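Local coordinates for protein B-agarase (Saccharophagus degradans, PDB 4BQ2) that hydrolyses agarose chains as a family 50 exo-beta-agarase, a glycoside hydrolase from a marine bacterium, at residues Val90-Asp103 against Arg150-Ser164. Sequence-based numbering, arbitrary orientation. Where two conformers were deposited one is given.
Sequences VTDQNGAVFTRSID and RQFVWMWGVKNLDLS
Ser101 and Val153 form an antiparallel hydrogen-bonded pair, with Val153 N to Ser101 O at 2.9 Å and a return bond from Ser101 N to Val153 O. Farther along, Thr99 N donates to Trp156 O at 2.8 Å, but Thr99 O faces two amides: Met155 N at 3.2 Å and, weakly, Trp156 N. That one-residue slip in register defines a classic beta bulge. The pairing continues past Gly157, whose CA lies against the Phe98 backbone, to the bond from Val158 N to Val97 O.

On one face of the sheet, Arg100 runs extended from CG to NE beside Trp154. The edge of the indole, at CE3, covers one guanidinium face, while NH1 donates to Phe152 O at 3.0 Å, 9° out of the guanidinium plane; indole edge and bond together limit the group's rotation. In the conformer given, Ile102 CG2 sits over the Phe152 ring, 4.0 Å from its centroid, a CH-pi contact. Beyond it, Arg150 grips the Asp103 carboxylate end-on, NH2 to OD1 and NH1 to OD2, and NH1 also bonds to Tyr112 in the neighbouring strand 110-115.

At the opposite end, Leu161 CD1 packs 3.5 Å from Phe98 CD2 and also touches Val90. Asp162 N makes a nearly straight bond (178°) to Asp92 OD2 at 2.7 Å. Asp162 turns its carboxylate to the hairpin loop because CG stands opposite the backbone N (chi1 -180°), and OD2 accepts from two amides there: Asn94 ND2 meets its anti lone pair in a nearly coplanar arrangement, and Gln93 NE2 comes from above the carboxylate plane. Asp92 OD1 accepts from Asn94 N, making an Asx turn, and from Ala96 N on the opposite carboxylate face, bracing the type I turn Asp92-Gly95 of a beta hairpin. This hairpin, joined edge to edge with a bulged antiparallel strand, belongs to the beta-rich, carbohydrate-binding-module-like domain of the agarase.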
ATOM      1  N   VAL A  90     -19.461   5.252   5.961  1.00 19.68           N
ATOM      2  CA  VAL A  90     -20.897   5.406   5.936  1.00 19.65           C
ATOM      3  C   VAL A  90     -21.450   3.992   5.807  1.00 20.08           C
ATOM      4  O   VAL A  90     -21.072   3.260   4.897  1.00 20.45           O
ATOM      5  CB  VAL A  90     -21.342   6.302   4.755  1.00 19.97           C
ATOM      6  CG1 VAL A  90     -22.856   6.422   4.700  1.00 18.15           C
ATOM      7  CG2 VAL A  90     -20.719   7.694   4.878  1.00 18.63           C
ATOM      8  N   THR A  91     -22.300   3.605   6.765  1.00 21.12           N
ATOM      9  CA  THR A  91     -22.849   2.240   6.855  1.00 21.93           C
ATOM     10  C   THR A  91     -24.371   2.251   6.655  1.00 22.08           C
ATOM     11  O   THR A  91     -25.066   3.117   7.196  1.00 21.21           O
ATOM     12  CB  THR A  91     -22.471   1.595   8.209  1.00 24.30           C
ATOM     13  OG1 THR A  91     -21.044   1.598   8.339  1.00 22.68           O
ATOM     14  CG2 THR A  91     -22.931   0.135   8.292  1.00 24.77           C
ATOM     15  N   ASP A  92     -24.872   1.351   5.812  1.00 20.84           N
ATOM     16  CA  ASP A  92     -26.309   1.267   5.591  1.00 21.24           C
ATOM     17  C   ASP A  92     -26.930   0.183   6.475  1.00 21.46           C
ATOM     18  O   ASP A  92     -26.235  -0.544   7.187  1.00 21.73           O
ATOM     19  CB  ASP A  92     -26.686   1.151   4.098  1.00 20.90           C
ATOM     20  CG  ASP A  92     -26.338  -0.196   3.472  1.00 21.12           C
ATOM     21  OD1 ASP A  92     -26.223  -1.245   4.167  1.00 22.83           O
ATOM     22  OD2 ASP A  92     -26.183  -0.214   2.238  1.00 21.41           O
ATOM     23  N   GLN A  93     -28.249   0.096   6.438  1.00 22.26           N
ATOM     24  CA  GLN A  93     -28.988  -0.792   7.331  1.00 25.27           C
ATOM     25  C   GLN A  93     -28.731  -2.266   7.107  1.00 25.94           C
ATOM     26  O   GLN A  93     -29.117  -3.085   7.938  1.00 27.32           O
ATOM     27  CB  GLN A  93     -30.486  -0.525   7.205  1.00 24.50           C
ATOM     28  CG  GLN A  93     -31.092  -0.879   5.869  1.00 24.97           C
ATOM     29  CD  GLN A  93     -32.500  -0.338   5.760  1.00 28.06           C
ATOM     30  OE1 GLN A  93     -33.137  -0.046   6.775  1.00 27.40           O
ATOM     31  NE2 GLN A  93     -32.970  -0.136   4.536  1.00 28.96           N
ATOM     32  N   ASN A  94     -28.099  -2.608   5.985  1.00 25.51           N
ATOM     33  CA  ASN A  94     -27.771  -4.000   5.695  1.00 26.29           C
ATOM     34  C   ASN A  94     -26.318  -4.332   6.043  1.00 26.10           C
ATOM     35  O   ASN A  94     -25.815  -5.409   5.696  1.00 26.02           O
ATOM     36  CB  ASN A  94     -28.028  -4.281   4.232  1.00 25.10           C
ATOM     37  CG  ASN A  94     -29.374  -3.763   3.776  1.00 25.30           C
ATOM     38  OD1 ASN A  94     -30.412  -4.193   4.272  1.00 24.62           O
ATOM     39  ND2 ASN A  94     -29.368  -2.851   2.822  1.00 24.42           N
ATOM     40  N   GLY A  95     -25.659  -3.392   6.718  1.00 24.22           N
ATOM     41  CA  GLY A  95     -24.248  -3.512   7.103  1.00 24.68           C
ATOM     42  C   GLY A  95     -23.226  -3.203   6.016  1.00 22.48           C
ATOM     43  O   GLY A  95     -22.031  -3.313   6.256  1.00 22.01           O
ATOM     44  N   ALA A  96     -23.685  -2.793   4.833  1.00 20.85           N
ATOM     45  CA  ALA A  96     -22.781  -2.388   3.761  1.00 19.90           C
ATOM     46  C   ALA A  96     -22.101  -1.064   4.115  1.00 20.17           C
ATOM     47  O   ALA A  96     -22.719  -0.230   4.736  1.00 18.82           O
ATOM     48  CB  ALA A  96     -23.512  -2.278   2.450  1.00 19.27           C
ATOM     49  N   VAL A  97     -20.830  -0.902   3.741  1.00 21.38           N
ATOM     50  CA  VAL A  97     -20.016   0.254   4.179  1.00 21.42           C
ATOM     51  C   VAL A  97     -19.141   0.734   3.037  1.00 22.22           C
ATOM     52  O   VAL A  97     -18.623  -0.087   2.249  1.00 22.29           O
ATOM     53  CB  VAL A  97     -18.987  -0.073   5.306  1.00 24.46           C
ATOM     54  CG1 VAL A  97     -18.625   1.183   6.093  1.00 23.30           C
ATOM     55  CG2 VAL A  97     -19.424  -1.188   6.232  1.00 28.45           C
ATOM     56  N   PHE A  98     -18.927   2.047   2.962  1.00 21.39           N
ATOM     57  CA  PHE A  98     -17.892   2.584   2.081  1.00 20.44           C
ATOM     58  C   PHE A  98     -17.010   3.481   2.899  1.00 19.45           C
ATOM     59  O   PHE A  98     -17.461   4.038   3.914  1.00 18.07           O
ATOM     60  CB  PHE A  98     -18.446   3.289   0.810  1.00 20.54           C
ATOM     61  CG  PHE A  98     -19.013   4.689   1.033  1.00 20.69           C
ATOM     62  CD1 PHE A  98     -18.189   5.772   1.415  1.00 21.50           C
ATOM     63  CD2 PHE A  98     -20.355   4.953   0.784  1.00 20.62           C
ATOM     64  CE1 PHE A  98     -18.716   7.050   1.599  1.00 21.67           C
ATOM     65  CE2 PHE A  98     -20.884   6.229   0.941  1.00 20.98           C
ATOM     66  CZ  PHE A  98     -20.070   7.274   1.359  1.00 22.28           C
ATOM     67  N   THR A  99     -15.748   3.594   2.468  1.00 19.90           N
ATOM     68  CA  THR A  99     -14.752   4.409   3.172  1.00 19.44           C
ATOM     69  C   THR A  99     -14.167   5.421   2.194  1.00 19.45           C
ATOM     70  O   THR A  99     -13.658   5.055   1.127  1.00 19.96           O
ATOM     71  CB  THR A  99     -13.584   3.533   3.727  1.00 20.43           C
ATOM     72  OG1 THR A  99     -14.103   2.506   4.577  1.00 21.65           O
ATOM     73  CG2 THR A  99     -12.595   4.376   4.541  1.00 19.78           C
ATOM     74  N   ARG A 100     -14.207   6.690   2.574  1.00 19.15           N
ATOM     75  CA  ARG A 100     -13.465   7.718   1.843  1.00 18.15           C
ATOM     76  C   ARG A 100     -12.610   8.402   2.871  1.00 17.49           C
ATOM     77  O   ARG A 100     -12.834   8.259   4.058  1.00 16.89           O
ATOM     78  CB  ARG A 100     -14.408   8.729   1.165  1.00 19.23           C
ATOM     79  CG  ARG A 100     -15.239   8.167   0.019  1.00 21.00           C
ATOM     80  CD  ARG A 100     -15.821   9.301  -0.855  1.00 22.83           C
ATOM     81  NE  ARG A 100     -16.580   8.746  -1.979  1.00 22.80           N
ATOM     82  CZ  ARG A 100     -16.319   8.942  -3.274  1.00 23.40           C
ATOM     83  NH1 ARG A 100     -15.319   9.730  -3.671  1.00 22.68           N
ATOM     84  NH2 ARG A 100     -17.101   8.348  -4.190  1.00 21.49           N
ATOM     85  N   SER A 101     -11.622   9.155   2.419  1.00 16.55           N
ATOM     86  CA  SER A 101     -10.743   9.829   3.345  1.00 16.19           C
ATOM     87  C   SER A 101     -10.132  11.036   2.664  1.00 16.20           C
ATOM     88  O   SER A 101     -10.054  11.092   1.397  1.00 15.49           O
ATOM     89  CB  SER A 101      -9.624   8.859   3.823  1.00 15.10           C
ATOM     90  OG  SER A 101      -8.778   9.528   4.753  1.00 16.50           O
ATOM     91  N   ILE A 102      -9.690  11.998   3.476  0.50 16.16           N
ATOM     92  CA  ILE A 102      -9.022  13.197   2.951  0.50 16.32           C
ATOM     93  C   ILE A 102      -8.247  13.882   4.072  0.50 16.26           C
ATOM     94  O   ILE A 102      -8.493  13.618   5.259  0.50 16.97           O
ATOM     95  CB  ILE A 102     -10.053  14.166   2.286  0.50 16.35           C
ATOM     96  CG1 ILE A 102      -9.354  15.219   1.433  0.50 16.63           C
ATOM     97  CG2 ILE A 102     -10.962  14.808   3.333  0.50 16.47           C
ATOM     98  CD1 ILE A 102      -8.574  14.609   0.294  0.50 16.20           C
ATOM     99  N   ASP A 103      -7.299  14.744   3.708  1.00 16.05           N
ATOM    100  CA  ASP A 103      -6.586  15.588   4.669  1.00 15.74           C
ATOM    101  C   ASP A 103      -7.435  16.809   4.982  1.00 16.32           C
ATOM    102  O   ASP A 103      -8.092  17.336   4.081  1.00 15.12           O
ATOM    103  CB  ASP A 103      -5.282  16.122   4.046  1.00 16.18           C
ATOM    104  CG  ASP A 103      -5.526  16.941   2.796  1.00 17.02           C
ATOM    105  OD1 ASP A 103      -5.916  16.335   1.764  1.00 16.40           O
ATOM    106  OD2 ASP A 103      -5.337  18.196   2.858  1.00 16.91           O
ATOM    107  N   ARG A 150     -14.009  20.356  -1.845  1.00 22.71           N
ATOM    108  CA  ARG A 150     -13.087  19.226  -1.920  1.00 21.04           C
ATOM    109  C   ARG A 150     -13.804  17.895  -1.876  1.00 21.00           C
ATOM    110  O   ARG A 150     -14.599  17.656  -0.997  1.00 21.00           O
ATOM    111  CB  ARG A 150     -12.067  19.311  -0.798  1.00 19.41           C
ATOM    112  CG  ARG A 150     -11.232  20.599  -0.861  1.00 19.25           C
ATOM    113  CD  ARG A 150     -10.051  20.512   0.085  1.00 18.99           C
ATOM    114  NE  ARG A 150      -9.063  19.514  -0.357  1.00 17.32           N
ATOM    115  CZ  ARG A 150      -8.205  18.923   0.470  1.00 18.49           C
ATOM    116  NH1 ARG A 150      -8.201  19.226   1.773  1.00 16.97           N
ATOM    117  NH2 ARG A 150      -7.326  18.047  -0.004  1.00 18.30           N
ATOM    118  N   GLN A 151     -13.482  17.012  -2.807  1.00 21.35           N
ATOM    119  CA  GLN A 151     -14.123  15.695  -2.863  1.00 22.04           C
ATOM    120  C   GLN A 151     -13.372  14.718  -1.954  1.00 22.34           C
ATOM    121  O   GLN A 151     -12.154  14.561  -2.102  1.00 22.53           O
ATOM    122  CB  GLN A 151     -14.175  15.160  -4.313  1.00 23.07           C
ATOM    123  CG  GLN A 151     -14.926  13.842  -4.346  1.00 24.90           C
ATOM    124  CD  GLN A 151     -15.261  13.287  -5.711  1.00 28.05           C
ATOM    125  OE1 GLN A 151     -14.528  13.463  -6.698  1.00 29.67           O
ATOM    126  NE2 GLN A 151     -16.337  12.531  -5.755  1.00 25.93           N
ATOM    127  N   PHE A 152     -14.067  14.088  -0.997  1.00 20.27           N
ATOM    128  CA  PHE A 152     -13.453  13.005  -0.204  1.00 20.56           C
ATOM    129  C   PHE A 152     -12.936  11.979  -1.206  1.00 21.72           C
ATOM    130  O   PHE A 152     -13.607  11.674  -2.227  1.00 22.56           O
ATOM    131  CB  PHE A 152     -14.468  12.313   0.708  1.00 21.24           C
ATOM    132  CG  PHE A 152     -14.532  12.841   2.130  1.00 21.06           C
ATOM    133  CD1 PHE A 152     -13.733  12.285   3.133  1.00 21.34           C
ATOM    134  CD2 PHE A 152     -15.464  13.825   2.492  1.00 20.85           C
ATOM    135  CE1 PHE A 152     -13.814  12.730   4.461  1.00 21.97           C
ATOM    136  CE2 PHE A 152     -15.547  14.280   3.805  1.00 19.91           C
ATOM    137  CZ  PHE A 152     -14.732  13.729   4.800  1.00 21.35           C
ATOM    138  N   VAL A 153     -11.761  11.423  -0.930  1.00 17.74           N
ATOM    139  CA  VAL A 153     -11.123  10.557  -1.911  1.00 18.85           C
ATOM    140  C   VAL A 153     -11.604   9.140  -1.719  1.00 17.84           C
ATOM    141  O   VAL A 153     -11.699   8.671  -0.584  1.00 17.34           O
ATOM    142  CB  VAL A 153      -9.598  10.583  -1.719  1.00 18.08           C
ATOM    143  CG1 VAL A 153      -8.863   9.664  -2.676  1.00 18.72           C
ATOM    144  CG2 VAL A 153      -9.091  12.013  -1.850  1.00 18.64           C
ATOM    145  N   TRP A 154     -11.809   8.410  -2.811  1.00 18.99           N
ATOM    146  CA  TRP A 154     -12.240   7.029  -2.690  1.00 18.18           C
ATOM    147  C   TRP A 154     -11.111   6.161  -2.133  1.00 18.72           C
ATOM    148  O   TRP A 154      -9.973   6.253  -2.606  1.00 21.41           O
ATOM    149  CB  TRP A 154     -12.658   6.472  -4.055  1.00 19.17           C
ATOM    150  CG  TRP A 154     -13.138   5.063  -3.944  1.00 18.61           C
ATOM    151  CD1 TRP A 154     -12.499   3.937  -4.382  1.00 19.86           C
ATOM    152  CD2 TRP A 154     -14.358   4.631  -3.343  1.00 19.77           C
ATOM    153  NE1 TRP A 154     -13.239   2.816  -4.067  1.00 18.72           N
ATOM    154  CE2 TRP A 154     -14.390   3.222  -3.432  1.00 19.24           C
ATOM    155  CE3 TRP A 154     -15.438   5.305  -2.732  1.00 19.97           C
ATOM    156  CZ2 TRP A 154     -15.477   2.460  -2.962  1.00 19.77           C
ATOM    157  CZ3 TRP A 154     -16.527   4.538  -2.245  1.00 20.57           C
ATOM    158  CH2 TRP A 154     -16.529   3.130  -2.362  1.00 19.67           C
ATOM    159  N   MET A 155     -11.451   5.307  -1.161  1.00 19.25           N
ATOM    160  CA  MET A 155     -10.521   4.360  -0.556  1.00 18.91           C
ATOM    161  C   MET A 155     -10.929   2.920  -0.875  1.00 19.71           C
ATOM    162  O   MET A 155     -10.197   2.179  -1.581  1.00 21.55           O
ATOM    163  CB  MET A 155     -10.407   4.608   0.966  1.00 18.50           C
ATOM    164  CG  MET A 155      -9.939   6.022   1.313  1.00 17.81           C
ATOM    165  SD  MET A 155      -8.240   6.377   0.790  1.00 18.57           S
ATOM    166  CE  MET A 155      -7.355   5.675   2.186  1.00 18.17           C
ATOM    167  N   TRP A 156     -12.088   2.502  -0.376  1.00 19.66           N
ATOM    168  CA  TRP A 156     -12.573   1.130  -0.633  1.00 19.25           C
ATOM    169  C   TRP A 156     -13.998   0.993  -0.137  1.00 20.22           C
ATOM    170  O   TRP A 156     -14.500   1.868   0.583  1.00 19.19           O
ATOM    171  CB  TRP A 156     -11.706   0.087   0.113  1.00 19.26           C
ATOM    172  CG  TRP A 156     -11.358   0.514   1.509  1.00 18.90           C
ATOM    173  CD1 TRP A 156     -12.165   0.502   2.612  1.00 19.03           C
ATOM    174  CD2 TRP A 156     -10.104   1.047   1.937  1.00 20.06           C
ATOM    175  NE1 TRP A 156     -11.487   0.993   3.708  1.00 19.50           N
ATOM    176  CE2 TRP A 156     -10.221   1.345   3.313  1.00 19.94           C
ATOM    177  CE3 TRP A 156      -8.884   1.305   1.285  1.00 20.73           C
ATOM    178  CZ2 TRP A 156      -9.161   1.888   4.055  1.00 20.73           C
ATOM    179  CZ3 TRP A 156      -7.831   1.870   2.024  1.00 21.12           C
ATOM    180  CH2 TRP A 156      -7.979   2.141   3.396  1.00 20.54           C
ATOM    181  N   GLY A 157     -14.628  -0.133  -0.494  1.00 20.55           N
ATOM    182  CA  GLY A 157     -15.914  -0.501   0.076  1.00 21.70           C
ATOM    183  C   GLY A 157     -17.007  -0.528  -0.983  1.00 22.24           C
ATOM    184  O   GLY A 157     -16.740  -0.690  -2.194  1.00 22.16           O
ATOM    185  N   VAL A 158     -18.242  -0.334  -0.537  1.00 21.48           N
ATOM    186  CA  VAL A 158     -19.399  -0.479  -1.433  1.00 23.12           C
ATOM    187  C   VAL A 158     -19.744   0.862  -2.093  1.00 23.51           C
ATOM    188  O   VAL A 158     -19.989   1.851  -1.392  1.00 24.50           O
ATOM    189  CB  VAL A 158     -20.632  -1.067  -0.691  1.00 22.86           C
ATOM    190  CG1 VAL A 158     -21.839  -1.090  -1.621  1.00 24.67           C
ATOM    191  CG2 VAL A 158     -20.334  -2.477  -0.193  1.00 25.68           C
ATOM    192  N   LYS A 159     -19.744   0.895  -3.423  1.00 23.28           N
ATOM    193  CA  LYS A 159     -20.024   2.144  -4.158  1.00 25.56           C
ATOM    194  C   LYS A 159     -21.492   2.605  -4.096  1.00 25.79           C
ATOM    195  O   LYS A 159     -21.785   3.813  -4.108  1.00 26.39           O
ATOM    196  CB  LYS A 159     -19.590   2.030  -5.618  1.00 26.24           C
ATOM    197  CG  LYS A 159     -18.102   2.346  -5.850  1.00 27.69           C
ATOM    198  CD  LYS A 159     -17.231   1.089  -5.809  1.00 27.23           C
ATOM    199  CE  LYS A 159     -15.827   1.375  -6.391  1.00 26.70           C
ATOM    200  NZ  LYS A 159     -15.075   0.093  -6.631  1.00 26.34           N
ATOM    201  N   ASN A 160     -22.407   1.646  -4.068  1.00 24.77           N
ATOM    202  CA  ASN A 160     -23.828   1.974  -3.974  1.00 26.31           C
ATOM    203  C   ASN A 160     -24.496   1.356  -2.766  1.00 25.54           C
ATOM    204  O   ASN A 160     -24.879   0.172  -2.780  1.00 23.14           O
ATOM    205  CB  ASN A 160     -24.524   1.600  -5.274  1.00 28.49           C
ATOM    206  CG  ASN A 160     -23.994   2.414  -6.431  1.00 31.34           C
ATOM    207  OD1 ASN A 160     -24.234   3.624  -6.509  1.00 33.44           O
ATOM    208  ND2 ASN A 160     -23.201   1.783  -7.285  1.00 30.24           N
ATOM    209  N   LEU A 161     -24.598   2.173  -1.724  1.00 23.46           N
ATOM    210  CA  LEU A 161     -25.240   1.816  -0.471  1.00 23.66           C
ATOM    211  C   LEU A 161     -26.765   1.797  -0.645  1.00 23.85           C
ATOM    212  O   LEU A 161     -27.274   2.347  -1.618  1.00 21.94           O
ATOM    213  CB  LEU A 161     -24.860   2.812   0.636  1.00 21.82           C
ATOM    214  CG  LEU A 161     -23.395   2.848   1.106  1.00 22.71           C
ATOM    215  CD1 LEU A 161     -23.251   3.789   2.291  1.00 21.41           C
ATOM    216  CD2 LEU A 161     -22.874   1.448   1.456  1.00 19.49           C
ATOM    217  N   ASP A 162     -27.467   1.181   0.314  1.00 21.82           N
ATOM    218  CA  ASP A 162     -28.940   1.232   0.375  1.00 23.24           C
ATOM    219  C   ASP A 162     -29.352   2.558   1.002  1.00 22.77           C
ATOM    220  O   ASP A 162     -29.457   2.680   2.221  1.00 22.13           O
ATOM    221  CB  ASP A 162     -29.484   0.030   1.188  1.00 23.75           C
ATOM    222  CG  ASP A 162     -31.013   0.003   1.294  1.00 23.82           C
ATOM    223  OD1 ASP A 162     -31.721   0.852   0.696  1.00 25.53           O
ATOM    224  OD2 ASP A 162     -31.498  -0.890   2.007  1.00 23.40           O
ATOM    225  N   LEU A 163     -29.594   3.542   0.140  1.00 22.97           N
ATOM    226  CA  LEU A 163     -29.956   4.895   0.555  1.00 24.86           C
ATOM    227  C   LEU A 163     -31.285   4.960   1.328  1.00 25.59           C
ATOM    228  O   LEU A 163     -31.541   5.917   2.080  1.00 23.90           O
ATOM    229  CB  LEU A 163     -29.955   5.835  -0.661  1.00 23.51           C
ATOM    230  CG  LEU A 163     -28.557   6.014  -1.293  1.00 25.41           C
ATOM    231  CD1 LEU A 163     -28.534   7.182  -2.272  1.00 26.20           C
ATOM    232  CD2 LEU A 163     -27.480   6.227  -0.229  1.00 25.21           C
ATOM    233  N   SER A 164     -32.112   3.927   1.177  1.00 27.88           N
ATOM    234  CA  SER A 164     -33.378   3.880   1.922  1.00 28.15           C
ATOM    235  C   SER A 164     -33.135   3.654   3.408  1.00 28.35           C
ATOM    236  O   SER A 164     -34.015   3.935   4.220  1.00 27.46           O
ATOM    237  CB  SER A 164     -34.358   2.853   1.326  1.00 27.93           C
ATOM    238  OG  SER A 164     -33.895   1.511   1.478  1.00 29.86           O
TER
HETATM  239  O   HOH W   1     -35.895   0.186   3.530  1.00 28.58           O